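Local coordinates for protein 1-pyrroline-5-carboxylate dehydrogenase (Thermus thermophilus, PDB 1UZB) that oxidises 1-pyrroline-5-carboxylate, probably through its open-chain semialdehyde form, to glutamate with a nicotinamide cofactor, as expected for an aldehyde dehydrogenase of proline breakdown, at residues L40-E45 / E77-A82; A176-A181 / P251-I256; G201-A206 / P230-F235. All blocks are in the same frame, centred on the assembly; numbering follows the deposited sequence.

Interaction 1 (L40-E45 / E77-A82); sequences LYIGGE and EAALEA
Ile-42 leans on the alanine-lined side of helix 73-90 just where its own strand turns back on itself in a beta hairpin. The reversal is a type I' turn from Ile-42 to Glu-45, and the pair that flanks it is bonded both ways: Ile-42 N gives to Glu-45 O at 2.9 Å and Glu-45 N returns to Ile-42 O at 3.2 Å. Outward from the backbone, the isoleucine first offers CB, which points toward the helix but makes no close contact itself, and branches there. The short branch does the touching: CG2, held anti to the backbone N by a chi1 of -57°, lies across the helix backbone, 3.8 Å from Ala-79 CA. From the same spot it reaches Ala-79 CB at 4.2 Å and, one turn further on, Ala-82 CB at 4.4 Å. CG1 takes the other branch, beside the backbone N. The chain runs extended from there, and CD1 turns back along its own strand to meet Leu-40 CD1 at 4.1 Å. With methyls alone on this side of the helix, the strand end can come close to the helix backbone. This is a small apolar contact near the protein surface. The turn itself adds one more touch: Gly-43, a glycine with positive phi, brings its bare CA to 4.0 Å from Ala-82 CB.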
ATOM      1  N   LEU A  40     -33.969  14.255 -32.788  1.00  9.47           N
ATOM      2  CA  LEU A  40     -32.839  13.350 -32.626  1.00  9.37           C
ATOM      3  C   LEU A  40     -31.699  14.252 -32.151  1.00  8.57           C
ATOM      4  O   LEU A  40     -31.809  15.473 -32.217  1.00  7.61           O
ATOM      5  CB  LEU A  40     -32.435  12.737 -33.974  1.00 10.23           C
ATOM      6  CG  LEU A  40     -33.500  12.088 -34.867  1.00 10.86           C
ATOM      7  CD1 LEU A  40     -32.868  11.631 -36.182  1.00 10.09           C
ATOM      8  CD2 LEU A  40     -34.125  10.911 -34.141  1.00  9.74           C
ATOM      9  N   TYR A  41     -30.615  13.663 -31.664  1.00  8.54           N
ATOM     10  CA  TYR A  41     -29.464  14.454 -31.248  1.00  8.03           C
ATOM     11  C   TYR A  41     -28.268  13.840 -31.961  1.00  8.89           C
ATOM     12  O   TYR A  41     -27.855  12.719 -31.657  1.00  8.84           O
ATOM     13  CB  TYR A  41     -29.257  14.404 -29.732  1.00  7.76           C
ATOM     14  CG  TYR A  41     -28.199  15.370 -29.230  1.00  8.33           C
ATOM     15  CD1 TYR A  41     -28.487  16.727 -29.053  1.00  7.80           C
ATOM     16  CD2 TYR A  41     -26.908  14.929 -28.932  1.00  6.75           C
ATOM     17  CE1 TYR A  41     -27.514  17.618 -28.587  1.00  8.46           C
ATOM     18  CE2 TYR A  41     -25.933  15.809 -28.473  1.00  8.33           C
ATOM     19  CZ  TYR A  41     -26.239  17.147 -28.299  1.00  8.21           C
ATOM     20  OH  TYR A  41     -25.277  18.009 -27.824  1.00  8.09           O
ATOM     21  N   ILE A  42     -27.730  14.572 -32.931  1.00  8.44           N
ATOM     22  CA  ILE A  42     -26.605  14.096 -33.721  1.00  9.39           C
ATOM     23  C   ILE A  42     -25.551  15.181 -33.863  1.00  9.41           C
ATOM     24  O   ILE A  42     -25.873  16.326 -34.169  1.00  9.13           O
ATOM     25  CB  ILE A  42     -27.062  13.693 -35.142  1.00  9.27           C
ATOM     26  CG1 ILE A  42     -28.154  12.626 -35.061  1.00  9.99           C
ATOM     27  CG2 ILE A  42     -25.871  13.186 -35.944  1.00 11.45           C
ATOM     28  CD1 ILE A  42     -28.810  12.310 -36.394  1.00 11.01           C
ATOM     29  N   GLY A  43     -24.294  14.820 -33.645  1.00  8.73           N
ATOM     30  CA  GLY A  43     -23.219  15.782 -33.783  1.00  9.16           C
ATOM     31  C   GLY A  43     -23.374  17.071 -32.998  1.00  9.47           C
ATOM     32  O   GLY A  43     -23.084  18.154 -33.512  1.00 10.50           O
ATOM     33  N   GLY A  44     -23.842  16.965 -31.759  1.00 10.68           N
ATOM     34  CA  GLY A  44     -23.985  18.135 -30.914  1.00 11.19           C
ATOM     35  C   GLY A  44     -25.189  19.029 -31.136  1.00 12.53           C
ATOM     36  O   GLY A  44     -25.282  20.094 -30.526  1.00 13.29           O
ATOM     37  N   GLU A  45     -26.113  18.612 -31.994  1.00 12.54           N
ATOM     38  CA  GLU A  45     -27.299  19.420 -32.254  1.00 13.05           C
ATOM     39  C   GLU A  45     -28.562  18.581 -32.393  1.00 12.26           C
ATOM     40  O   GLU A  45     -28.508  17.411 -32.778  1.00 10.86           O
ATOM     41  CB  GLU A  45     -27.105  20.252 -33.524  1.00 17.08           C
ATOM     42  CG  GLU A  45     -26.808  19.427 -34.766  1.00 20.74           C
ATOM     43  CD  GLU A  45     -26.712  20.270 -36.027  1.00 24.23           C
ATOM     44  OE1 GLU A  45     -26.362  19.712 -37.088  1.00 26.43           O
ATOM     45  OE2 GLU A  45     -26.989  21.488 -35.959  1.00 26.97           O
ATOM     46  N   GLU A  77     -26.308   6.653 -40.306  1.00 10.72           N
ATOM     47  CA  GLU A  77     -25.018   6.825 -40.965  1.00 10.22           C
ATOM     48  C   GLU A  77     -24.410   8.167 -40.566  1.00 10.21           C
ATOM     49  O   GLU A  77     -23.207   8.269 -40.330  1.00 11.43           O
ATOM     50  CB  GLU A  77     -25.185   6.757 -42.485  1.00 11.73           C
ATOM     51  CG  GLU A  77     -23.879   6.717 -43.275  1.00 13.63           C
ATOM     52  CD  GLU A  77     -23.006   5.528 -42.915  1.00 15.07           C
ATOM     53  OE1 GLU A  77     -23.552   4.426 -42.702  1.00 15.98           O
ATOM     54  OE2 GLU A  77     -21.768   5.692 -42.859  1.00 18.19           O
ATOM     55  N   ALA A  78     -25.248   9.197 -40.489  1.00  9.71           N
ATOM     56  CA  ALA A  78     -24.785  10.526 -40.105  1.00  9.59           C
ATOM     57  C   ALA A  78     -24.254  10.506 -38.676  1.00  9.57           C
ATOM     58  O   ALA A  78     -23.238  11.127 -38.371  1.00  9.84           O
ATOM     59  CB  ALA A  78     -25.921  11.535 -40.222  1.00 10.90           C
ATOM     60  N   ALA A  79     -24.953   9.794 -37.802  1.00  9.46           N
ATOM     61  CA  ALA A  79     -24.540   9.694 -36.410  1.00  8.34           C
ATOM     62  C   ALA A  79     -23.221   8.936 -36.307  1.00  7.93           C
ATOM     63  O   ALA A  79     -22.351   9.300 -35.517  1.00  8.26           O
ATOM     64  CB  ALA A  79     -25.617   8.991 -35.595  1.00  9.29           C
ATOM     65  N   LEU A  80     -23.067   7.890 -37.112  1.00  8.32           N
ATOM     66  CA  LEU A  80     -21.837   7.108 -37.080  1.00  8.90           C
ATOM     67  C   LEU A  80     -20.664   7.954 -37.564  1.00 10.34           C
ATOM     68  O   LEU A  80     -19.570   7.882 -37.009  1.00 10.05           O
ATOM     69  CB  LEU A  80     -21.986   5.846 -37.936  1.00 10.13           C
ATOM     70  CG  LEU A  80     -20.865   4.803 -37.864  1.00 10.49           C
ATOM     71  CD1 LEU A  80     -20.589   4.421 -36.416  1.00 11.39           C
ATOM     72  CD2 LEU A  80     -21.271   3.578 -38.674  1.00 11.67           C
ATOM     73  N   GLU A  81     -20.890   8.760 -38.596  1.00  9.94           N
ATOM     74  CA  GLU A  81     -19.832   9.623 -39.106  1.00 10.74           C
ATOM     75  C   GLU A  81     -19.427  10.629 -38.032  1.00  9.20           C
ATOM     76  O   GLU A  81     -18.239  10.874 -37.809  1.00 11.00           O
ATOM     77  CB  GLU A  81     -20.300  10.367 -40.360  1.00 14.24           C
ATOM     78  CG  GLU A  81     -20.385   9.505 -41.608  1.00 20.24           C
ATOM     79  CD  GLU A  81     -19.022   9.037 -42.079  1.00 22.71           C
ATOM     80  OE1 GLU A  81     -18.156   9.899 -42.337  1.00 25.38           O
ATOM     81  OE2 GLU A  81     -18.816   7.810 -42.194  1.00 26.48           O
ATOM     82  N   ALA A  82     -20.419  11.209 -37.362  1.00  8.31           N
ATOM     83  CA  ALA A  82     -20.151  12.183 -36.312  1.00  8.96           C
ATOM     84  C   ALA A  82     -19.415  11.540 -35.141  1.00  7.56           C
ATOM     85  O   ALA A  82     -18.506  12.140 -34.565  1.00  8.01           O
ATOM     86  CB  ALA A  82     -21.455  12.806 -35.827  1.00  8.86           C
TER

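Interaction 2 (A176-A181 / P251-I256); sequences AGVVIA and PRIRFI
The Phe-255 ring lies flat against the backbone of Gly-177, whose CA sits over the centre of one face, 3.5 Å from the centroid and only 10° off the ring normal. This is a CH-pi contact, and the glycine makes it possible: a beta carbon here would run into the ring. A chi1 of 61° sets CG between the backbone N and the carbonyl carbon of Phe-255, the setting that brings the ring over Gly-177. Putting an alanine here in place of Phe-255 would probably leave the CA of Gly-177 without its aromatic cover and open a gap beside Pro-197 of helix 188-199. Val-178 and Ile-256 are turned quite differently. They stand side by side, pointing the same way, with their CG1 atoms 3.7 Å apart. Ile-253 joins them through its outer methyl, CD1, which comes to 4.1 Å from Val-178 CB; these residues pack against helix 242-248. Between the backbones, Arg-254 N gives to Ala-176 O (3.0 Å, 162° at the hydrogen), and Val-178 N gives to Phe-255 O, also at 3.0 Å. The Arg-254 side chain leaves the contact, its NH2 going to Phe-282 O and its guanidinium group to the ring of Trp-281. Val-178 and Ile-256 form a parallel bridge, and strand 165-180 also pairs in parallel with strand 203-207 beyond, an arrangement consistent with the Rossmann-like cofactor-binding domain of aldehyde dehydrogenases.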
ATOM      1  N   ALA A 176     -16.152   4.042 -32.009  1.00  5.89           N
ATOM      2  CA  ALA A 176     -17.571   4.380 -31.974  1.00  5.92           C
ATOM      3  C   ALA A 176     -18.394   3.101 -31.937  1.00  5.86           C
ATOM      4  O   ALA A 176     -18.158   2.180 -32.722  1.00  7.44           O
ATOM      5  CB  ALA A 176     -17.949   5.208 -33.203  1.00  6.45           C
ATOM      6  N   GLY A 177     -19.356   3.052 -31.021  1.00  6.04           N
ATOM      7  CA  GLY A 177     -20.202   1.879 -30.896  1.00  6.40           C
ATOM      8  C   GLY A 177     -21.668   2.233 -30.750  1.00  5.88           C
ATOM      9  O   GLY A 177     -22.038   3.407 -30.688  1.00  6.80           O
ATOM     10  N   VAL A 178     -22.512   1.209 -30.702  1.00  5.41           N
ATOM     11  CA  VAL A 178     -23.941   1.430 -30.564  1.00  5.45           C
ATOM     12  C   VAL A 178     -24.478   0.847 -29.260  1.00  5.47           C
ATOM     13  O   VAL A 178     -24.056  -0.230 -28.815  1.00  5.92           O
ATOM     14  CB  VAL A 178     -24.723   0.825 -31.766  1.00  5.60           C
ATOM     15  CG1 VAL A 178     -24.444  -0.666 -31.883  1.00  6.77           C
ATOM     16  CG2 VAL A 178     -26.220   1.082 -31.604  1.00  6.75           C
ATOM     17  N   VAL A 179     -25.390   1.593 -28.646  1.00  5.02           N
ATOM     18  CA  VAL A 179     -26.040   1.190 -27.410  1.00  5.93           C
ATOM     19  C   VAL A 179     -27.520   0.970 -27.715  1.00  5.92           C
ATOM     20  O   VAL A 179     -28.178   1.838 -28.292  1.00  6.98           O
ATOM     21  CB  VAL A 179     -25.895   2.285 -26.324  1.00  6.10           C
ATOM     22  CG1 VAL A 179     -26.878   2.042 -25.184  1.00  8.60           C
ATOM     23  CG2 VAL A 179     -24.469   2.292 -25.794  1.00  9.68           C
ATOM     24  N   ILE A 180     -28.028  -0.197 -27.339  1.00  6.37           N
ATOM     25  CA  ILE A 180     -29.429  -0.545 -27.550  1.00  6.30           C
ATOM     26  C   ILE A 180     -29.982  -0.759 -26.145  1.00  6.23           C
ATOM     27  O   ILE A 180     -29.729  -1.785 -25.510  1.00  6.21           O
ATOM     28  CB  ILE A 180     -29.545  -1.823 -28.409  1.00  7.15           C
ATOM     29  CG1 ILE A 180     -28.923  -1.553 -29.785  1.00  9.93           C
ATOM     30  CG2 ILE A 180     -31.006  -2.240 -28.556  1.00  8.54           C
ATOM     31  CD1 ILE A 180     -28.851  -2.754 -30.688  1.00 12.69           C
ATOM     32  N   ALA A 181     -30.727   0.236 -25.669  1.00  6.42           N
ATOM     33  CA  ALA A 181     -31.275   0.240 -24.315  1.00  6.45           C
ATOM     34  C   ALA A 181     -32.675  -0.336 -24.132  1.00  6.36           C
ATOM     35  O   ALA A 181     -33.461  -0.421 -25.074  1.00  8.27           O
ATOM     36  CB  ALA A 181     -31.234   1.665 -23.764  1.00  7.42           C
ATOM     37  N   PRO A 251     -20.134  -2.410 -40.951  1.00  8.04           N
ATOM     38  CA  PRO A 251     -18.705  -2.723 -40.869  1.00  8.17           C
ATOM     39  C   PRO A 251     -17.919  -1.714 -40.034  1.00  7.80           C
ATOM     40  O   PRO A 251     -16.827  -2.019 -39.557  1.00  9.59           O
ATOM     41  CB  PRO A 251     -18.266  -2.728 -42.333  1.00  8.25           C
ATOM     42  CG  PRO A 251     -19.201  -1.739 -42.970  1.00  8.05           C
ATOM     43  CD  PRO A 251     -20.526  -2.092 -42.337  1.00  8.52           C
ATOM     44  N   ARG A 252     -18.483  -0.524 -39.843  1.00  7.82           N
ATOM     45  CA  ARG A 252     -17.802   0.519 -39.080  1.00  8.39           C
ATOM     46  C   ARG A 252     -18.259   0.701 -37.631  1.00  7.15           C
ATOM     47  O   ARG A 252     -17.911   1.691 -36.986  1.00  8.66           O
ATOM     48  CB  ARG A 252     -17.893   1.853 -39.826  1.00 10.47           C
ATOM     49  CG  ARG A 252     -17.209   1.842 -41.185  1.00 15.53           C
ATOM     50  CD  ARG A 252     -15.722   1.544 -41.057  1.00 20.42           C
ATOM     51  NE  ARG A 252     -15.028   2.553 -40.262  1.00 25.94           N
ATOM     52  CZ  ARG A 252     -13.722   2.541 -40.011  1.00 27.27           C
ATOM     53  NH1 ARG A 252     -12.961   1.570 -40.494  1.00 28.98           N
ATOM     54  NH2 ARG A 252     -13.179   3.502 -39.274  1.00 28.54           N
ATOM     55  N   ILE A 253     -19.052  -0.236 -37.126  1.00  6.71           N
ATOM     56  CA  ILE A 253     -19.474  -0.182 -35.729  1.00  5.93           C
ATOM     57  C   ILE A 253     -18.461  -1.052 -34.984  1.00  6.01           C
ATOM     58  O   ILE A 253     -18.258  -2.221 -35.323  1.00  6.35           O
ATOM     59  CB  ILE A 253     -20.922  -0.705 -35.553  1.00  5.84           C
ATOM     60  CG1 ILE A 253     -21.901   0.457 -35.736  1.00  6.65           C
ATOM     61  CG2 ILE A 253     -21.107  -1.348 -34.183  1.00  6.72           C
ATOM     62  CD1 ILE A 253     -21.855   1.497 -34.616  1.00  8.46           C
ATOM     63  N   ARG A 254     -17.807  -0.472 -33.981  1.00  5.23           N
ATOM     64  CA  ARG A 254     -16.768  -1.180 -33.232  1.00  5.27           C
ATOM     65  C   ARG A 254     -17.260  -2.106 -32.128  1.00  4.51           C
ATOM     66  O   ARG A 254     -16.670  -3.160 -31.884  1.00  5.71           O
ATOM     67  CB  ARG A 254     -15.780  -0.168 -32.639  1.00  6.65           C
ATOM     68  CG  ARG A 254     -14.551  -0.796 -31.989  1.00  5.52           C
ATOM     69  CD  ARG A 254     -13.671  -1.460 -33.032  1.00  5.44           C
ATOM     70  NE  ARG A 254     -12.564  -2.244 -32.486  1.00  7.14           N
ATOM     71  CZ  ARG A 254     -12.684  -3.474 -32.001  1.00  6.31           C
ATOM     72  NH1 ARG A 254     -11.614  -4.111 -31.545  1.00  8.50           N
ATOM     73  NH2 ARG A 254     -13.870  -4.073 -31.964  1.00  7.39           N
ATOM     74  N   PHE A 255     -18.323  -1.706 -31.444  1.00  4.90           N
ATOM     75  CA  PHE A 255     -18.870  -2.520 -30.372  1.00  4.90           C
ATOM     76  C   PHE A 255     -20.358  -2.300 -30.241  1.00  5.31           C
ATOM     77  O   PHE A 255     -20.896  -1.301 -30.721  1.00  5.87           O
ATOM     78  CB  PHE A 255     -18.187  -2.203 -29.031  1.00  5.51           C
ATOM     79  CG  PHE A 255     -18.353  -0.774 -28.572  1.00  5.86           C
ATOM     80  CD1 PHE A 255     -17.414   0.191 -28.911  1.00  5.57           C
ATOM     81  CD2 PHE A 255     -19.452  -0.394 -27.799  1.00  5.69           C
ATOM     82  CE1 PHE A 255     -17.559   1.513 -28.491  1.00  6.70           C
ATOM     83  CE2 PHE A 255     -19.605   0.928 -27.374  1.00  6.36           C
ATOM     84  CZ  PHE A 255     -18.656   1.882 -27.721  1.00  6.88           C
ATOM     85  N   ILE A 256     -21.013  -3.239 -29.574  1.00  5.43           N
ATOM     86  CA  ILE A 256     -22.449  -3.178 -29.359  1.00  6.72           C
ATOM     87  C   ILE A 256     -22.710  -3.464 -27.890  1.00  6.58           C
ATOM     88  O   ILE A 256     -22.228  -4.459 -27.356  1.00  7.20           O
ATOM     89  CB  ILE A 256     -23.176  -4.247 -30.200  1.00  6.67           C
ATOM     90  CG1 ILE A 256     -22.862  -4.045 -31.683  1.00  8.76           C
ATOM     91  CG2 ILE A 256     -24.676  -4.175 -29.967  1.00  9.89           C
ATOM     92  CD1 ILE A 256     -22.936  -5.326 -32.494  1.00 11.04           C
TER

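Interaction 3 (G201-A206 / P230-F235); sequences GNTVIA and PGVVNF
Asn-234 bonds twice to one carbonyl across the strands: Val-204 O accepts from its backbone N at 2.9 Å and from its side-chain ND2 at 3.1 Å. The amide nitrogen comes in from above the carbonyl plane, 43° out of it, while the backbone N lies closer to that plane. ND2 also donates to Gly-231 O at 2.9 Å, so the side chain ties the incoming loop to the strand edge. A chi1 of -54° places CG beside its own backbone N, which turns the amide back toward both carbonyls, and OD1 accepts a hydrogen bond from Gly-43 N. With ND2 giving two bonds and OD1 taking one, the amide has little freedom to flip. The rest is regular parallel pairing: Val-204 N gives to Val-232 O, and Ala-206 N to Asn-234 O at a short 2.7 Å and a nearly straight 169°. Beside them, Thr-203 CG2 rests 3.9 Å from Val-232 CA, while its OG1 bonds to Ala-83 O of helix 73-90. The two strands belong to a beta-alpha-beta unit whose helix, 213-226, covers Val-233 and Phe-235; helix 188-199 meets Val-233 and Ala-206 on that face, and helix 73-90 packs against Ile-205 on the other.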
ATOM      1  N   GLY A 201     -13.224   7.120 -23.213  1.00  4.24           N
ATOM      2  CA  GLY A 201     -12.796   7.557 -24.531  1.00  4.71           C
ATOM      3  C   GLY A 201     -13.518   7.081 -25.771  1.00  4.75           C
ATOM      4  O   GLY A 201     -13.124   7.444 -26.877  1.00  4.98           O
ATOM      5  N   ASN A 202     -14.552   6.263 -25.617  1.00  4.24           N
ATOM      6  CA  ASN A 202     -15.304   5.794 -26.777  1.00  4.31           C
ATOM      7  C   ASN A 202     -16.400   6.808 -27.083  1.00  4.60           C
ATOM      8  O   ASN A 202     -16.656   7.722 -26.292  1.00  5.51           O
ATOM      9  CB  ASN A 202     -15.961   4.445 -26.476  1.00  4.32           C
ATOM     10  CG  ASN A 202     -14.956   3.351 -26.200  1.00  3.71           C
ATOM     11  OD1 ASN A 202     -14.349   2.802 -27.119  1.00  4.47           O
ATOM     12  ND2 ASN A 202     -14.769   3.030 -24.925  1.00  5.01           N
ATOM     13  N   THR A 203     -17.034   6.658 -28.242  1.00  4.14           N
ATOM     14  CA  THR A 203     -18.150   7.520 -28.609  1.00  5.07           C
ATOM     15  C   THR A 203     -19.322   6.575 -28.849  1.00  5.14           C
ATOM     16  O   THR A 203     -19.130   5.406 -29.209  1.00  5.74           O
ATOM     17  CB  THR A 203     -17.846   8.393 -29.840  1.00  5.10           C
ATOM     18  OG1 THR A 203     -17.526   7.564 -30.960  1.00  5.57           O
ATOM     19  CG2 THR A 203     -16.683   9.330 -29.534  1.00  5.71           C
ATOM     20  N   VAL A 204     -20.536   7.075 -28.641  1.00  5.31           N
ATOM     21  CA  VAL A 204     -21.718   6.236 -28.730  1.00  5.97           C
ATOM     22  C   VAL A 204     -22.915   6.768 -29.506  1.00  5.91           C
ATOM     23  O   VAL A 204     -23.184   7.972 -29.529  1.00  6.96           O
ATOM     24  CB  VAL A 204     -22.197   5.904 -27.281  1.00  5.72           C
ATOM     25  CG1 VAL A 204     -23.577   5.261 -27.289  1.00  7.62           C
ATOM     26  CG2 VAL A 204     -21.189   4.999 -26.600  1.00  6.81           C
ATOM     27  N   ILE A 205     -23.616   5.842 -30.153  1.00  6.12           N
ATOM     28  CA  ILE A 205     -24.858   6.136 -30.855  1.00  6.11           C
ATOM     29  C   ILE A 205     -25.850   5.326 -30.018  1.00  6.47           C
ATOM     30  O   ILE A 205     -25.746   4.103 -29.936  1.00  6.96           O
ATOM     31  CB  ILE A 205     -24.865   5.613 -32.303  1.00  7.69           C
ATOM     32  CG1 ILE A 205     -23.759   6.297 -33.109  1.00  8.47           C
ATOM     33  CG2 ILE A 205     -26.220   5.889 -32.940  1.00  9.24           C
ATOM     34  CD1 ILE A 205     -23.656   5.804 -34.540  1.00 11.98           C
ATOM     35  N   ALA A 206     -26.792   6.008 -29.376  1.00  6.67           N
ATOM     36  CA  ALA A 206     -27.753   5.329 -28.517  1.00  7.52           C
ATOM     37  C   ALA A 206     -29.156   5.239 -29.082  1.00  7.36           C
ATOM     38  O   ALA A 206     -29.723   6.239 -29.533  1.00  7.89           O
ATOM     39  CB  ALA A 206     -27.795   6.013 -27.152  1.00  8.42           C
ATOM     40  N   PRO A 230     -19.402  17.623 -29.649  1.00  8.31           N
ATOM     41  CA  PRO A 230     -20.258  17.113 -30.722  1.00  8.45           C
ATOM     42  C   PRO A 230     -19.830  15.729 -31.201  1.00  7.13           C
ATOM     43  O   PRO A 230     -18.645  15.482 -31.436  1.00  8.43           O
ATOM     44  CB  PRO A 230     -20.105  18.169 -31.812  1.00  8.83           C
ATOM     45  CG  PRO A 230     -19.888  19.427 -31.025  1.00 12.24           C
ATOM     46  CD  PRO A 230     -18.909  18.975 -29.968  1.00 10.07           C
ATOM     47  N   GLY A 231     -20.805  14.835 -31.332  1.00  8.07           N
ATOM     48  CA  GLY A 231     -20.526  13.490 -31.802  1.00  6.05           C
ATOM     49  C   GLY A 231     -20.181  12.450 -30.748  1.00  6.19           C
ATOM     50  O   GLY A 231     -20.250  11.256 -31.033  1.00  6.13           O
ATOM     51  N   VAL A 232     -19.812  12.878 -29.543  1.00  6.57           N
ATOM     52  CA  VAL A 232     -19.451  11.923 -28.499  1.00  5.30           C
ATOM     53  C   VAL A 232     -20.639  11.043 -28.098  1.00  6.72           C
ATOM     54  O   VAL A 232     -20.479   9.837 -27.907  1.00  6.26           O
ATOM     55  CB  VAL A 232     -18.846  12.656 -27.282  1.00  3.93           C
ATOM     56  CG1 VAL A 232     -18.579  11.679 -26.149  1.00  4.78           C
ATOM     57  CG2 VAL A 232     -17.540  13.323 -27.698  1.00  7.05           C
ATOM     58  N   VAL A 233     -21.821  11.642 -27.976  1.00  5.51           N
ATOM     59  CA  VAL A 233     -23.043  10.895 -27.671  1.00  5.74           C
ATOM     60  C   VAL A 233     -24.121  11.337 -28.658  1.00  5.48           C
ATOM     61  O   VAL A 233     -24.295  12.539 -28.915  1.00  6.57           O
ATOM     62  CB  VAL A 233     -23.548  11.110 -26.217  1.00  6.30           C
ATOM     63  CG1 VAL A 233     -22.600  10.425 -25.231  1.00  6.96           C
ATOM     64  CG2 VAL A 233     -23.688  12.590 -25.911  1.00  7.19           C
ATOM     65  N   ASN A 234     -24.837  10.361 -29.209  1.00  5.98           N
ATOM     66  CA  ASN A 234     -25.875  10.622 -30.198  1.00  5.96           C
ATOM     67  C   ASN A 234     -27.137   9.845 -29.839  1.00  6.63           C
ATOM     68  O   ASN A 234     -27.072   8.697 -29.389  1.00  7.24           O
ATOM     69  CB  ASN A 234     -25.347  10.237 -31.582  1.00  7.67           C
ATOM     70  CG  ASN A 234     -24.019  10.918 -31.900  1.00  6.27           C
ATOM     71  OD1 ASN A 234     -23.979  12.061 -32.363  1.00  6.84           O
ATOM     72  ND2 ASN A 234     -22.923  10.224 -31.619  1.00  6.59           N
ATOM     73  N   PHE A 235     -28.280  10.491 -30.049  1.00  7.40           N
ATOM     74  CA  PHE A 235     -29.601   9.965 -29.712  1.00  6.88           C
ATOM     75  C   PHE A 235     -30.414   9.635 -30.962  1.00  7.27           C
ATOM     76  O   PHE A 235     -30.784  10.538 -31.718  1.00  7.11           O
ATOM     77  CB  PHE A 235     -30.307  11.034 -28.869  1.00  8.20           C
ATOM     78  CG  PHE A 235     -31.696  10.675 -28.428  1.00  7.04           C
ATOM     79  CD1 PHE A 235     -32.770  11.483 -28.789  1.00  7.33           C
ATOM     80  CD2 PHE A 235     -31.929   9.584 -27.599  1.00  7.73           C
ATOM     81  CE1 PHE A 235     -34.051  11.216 -28.329  1.00  7.21           C
ATOM     82  CE2 PHE A 235     -33.212   9.308 -27.132  1.00  8.54           C
ATOM     83  CZ  PHE A 235     -34.274  10.128 -27.499  1.00  6.87           C
TER

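Overall arrangement
From the N terminus, interaction 1 comes first: it closes a loop of 31 residues, about half of them strand, between the hairpin and helix 73-90, and is finished before the others begin. Interaction 2 then opens at 176-181 and closes only at 251-256; interaction 3, with 201-206 and 230-235, is nested inside it. Interactions 2 and 3 share one sheet through neighbouring strands 165-180 and 203-207, where Val-179 N meets Ile-205 O at 2.8 Å. Interaction 1 borders both. Tyr-41 O lies 2.8 Å from Phe-235 N, joining the hairpin's strand to strand 233-235, and Leu-80 of the helix packs on both Ile-205 and Ile-253.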